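Gamma-glutamyltransferase 1 Threonine peptidase. MEROPS family T03 (Pseudomonas nitroreducens, PDB 7D9E) transfers the gamma-glutamyl group of donors such as glutathione to amino acids or water, working as a two-chain threonine-nucleophile enzyme. Local coordinates at the interface of chains A and B. Residues are numbered along the deposited sequence; one frame, centred on the assembly and turned at random. Chains: chain A, Gamma-glutamyltransferase 1 Threonine peptidase. MEROPS family T03; chain B, Gamma-glutamyltransferase 1 Threonine peptidase. MEROPS family T03.

The interface of chains A and B. Residues chain A 70, 167, 170-171; chain B 23-24.
B:Phe24 packs its ring against A:Glu70 and helix 165-178 of chain A, a worked example of how the two subunits of a gamma-glutamyltranspeptidase, products of one cleaved precursor, stay joined through small mixed contacts. Its CG stands beside the backbone N and anti to the carbonyl carbon (chi1 -62°), which carries the ring toward chain A. From CB the chain reaches CG and CD1, both near the CA of A:Glu70, while CD2 meets that residue's CB. Further out, CE1 nears the backbone N of A:Glu70, CE2 lies 3.5 Å from the CA of A:Arg171, and the tip, CZ, is 3.7 Å from the CB of A:Glu70. The CA of A:Glu70 thus sits over the ring centre, 3.7 Å above it, as a CH-pi contact. At the root of the same residue, B:Phe24 N donates a nearly straight 3.0 Å hydrogen bond to A:Glu70 O. The A:Glu70 carboxylate turns back to its own chain, where OE1 takes A:Gln167 NE2 at 2.9 Å on its syn lone pair, tying this loop to the helix. Next door, B:Asp23 OD2 lies over the rim of the poorly ordered A:Tyr170 ring. Were B:Phe24 cut back to an alanine, A:Glu70 CA would probably lose its CH-pi face and A:Arg171 CA the ring edge at CE2, opening a gap. The patch helps join the subunits and probably steadies the loop after strand 13-19, near B:Thr19 at the strand's end and B:Asn21, which bind the glutamyl substrate.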
loop_
_atom_site.group_PDB
_atom_site.type_symbol
_atom_site.label_atom_id
_atom_site.label_comp_id
_atom_site.label_asym_id
_atom_site.label_seq_id
_atom_site.Cartn_x
_atom_site.Cartn_y
_atom_site.Cartn_z
ATOM N N GLU A 70 -1.598 -3.990 12.959
ATOM C CA GLU A 70 -1.295 -4.953 11.913
ATOM C C GLU A 70 -0.672 -4.284 10.697
ATOM O O GLU A 70 0.012 -4.958 9.912
ATOM C CB GLU A 70 -2.549 -5.743 11.544
ATOM C CG GLU A 70 -3.732 -4.929 11.060
ATOM C CD GLU A 70 -4.710 -4.518 12.157
ATOM O OE1 GLU A 70 -4.259 -4.035 13.228
ATOM O OE2 GLU A 70 -5.938 -4.699 11.941
ATOM N N GLN A 167 -9.359 -7.804 13.095
ATOM C CA GLN A 167 -8.014 -7.550 13.578
ATOM C C GLN A 167 -7.493 -8.739 14.374
ATOM O O GLN A 167 -6.325 -9.144 14.239
ATOM C CB GLN A 167 -8.086 -6.302 14.458
ATOM C CG GLN A 167 -6.803 -5.835 15.031
ATOM C CD GLN A 167 -6.976 -4.503 15.712
ATOM O OE1 GLN A 167 -7.942 -4.293 16.455
ATOM N NE2 GLN A 167 -6.110 -3.552 15.377
ATOM N N TYR A 170 -6.491 -11.513 11.984
ATOM C CA TYR A 170 -5.144 -11.297 11.464
ATOM C C TYR A 170 -4.089 -11.602 12.505
ATOM O O TYR A 170 -3.026 -12.148 12.181
ATOM C CB TYR A 170 -4.986 -9.874 10.940
ATOM C CG TYR A 170 -5.961 -9.574 9.830
ATOM C CD1 TYR A 170 -6.230 -10.524 8.852
ATOM C CD2 TYR A 170 -6.608 -8.361 9.756
ATOM C CE1 TYR A 170 -7.120 -10.270 7.830
ATOM C CE2 TYR A 170 -7.508 -8.095 8.728
ATOM C CZ TYR A 170 -7.756 -9.054 7.773
ATOM O OH TYR A 170 -8.646 -8.794 6.755
ATOM N N ARG A 171 -4.355 -11.256 13.772
ATOM C CA ARG A 171 -3.433 -11.605 14.842
ATOM C C ARG A 171 -3.198 -13.108 14.903
ATOM O O ARG A 171 -2.056 -13.561 15.049
ATOM C CB ARG A 171 -3.942 -11.073 16.186
ATOM C CG ARG A 171 -2.854 -11.027 17.271
ATOM C CD ARG A 171 -3.399 -11.132 18.663
ATOM N NE ARG A 171 -3.794 -12.495 18.978
ATOM C CZ ARG A 171 -3.857 -13.007 20.199
ATOM N NH1 ARG A 171 -3.537 -12.256 21.249
ATOM N NH2 ARG A 171 -4.198 -14.277 20.379
ATOM N N ASP B 23 0.836 -8.776 7.842
ATOM C CA ASP B 23 0.144 -8.250 9.016
ATOM C C ASP B 23 0.973 -8.504 10.271
ATOM O O ASP B 23 1.393 -9.637 10.544
ATOM C CB ASP B 23 -1.237 -8.874 9.156
ATOM C CG ASP B 23 -2.270 -8.280 8.201
ATOM O OD1 ASP B 23 -2.008 -7.250 7.540
ATOM O OD2 ASP B 23 -3.360 -8.865 8.110
ATOM N N PHE B 24 1.223 -7.430 11.018
ATOM C CA PHE B 24 2.072 -7.407 12.200
ATOM C C PHE B 24 3.548 -7.571 11.854
ATOM O O PHE B 24 4.381 -7.776 12.753
ATOM C CB PHE B 24 1.587 -8.409 13.246
ATOM C CG PHE B 24 0.195 -8.112 13.773
ATOM C CD1 PHE B 24 0.007 -7.154 14.769
ATOM C CD2 PHE B 24 -0.911 -8.786 13.283
ATOM C CE1 PHE B 24 -1.275 -6.899 15.259
ATOM C CE2 PHE B 24 -2.177 -8.530 13.774
ATOM C CZ PHE B 24 -2.350 -7.605 14.771
#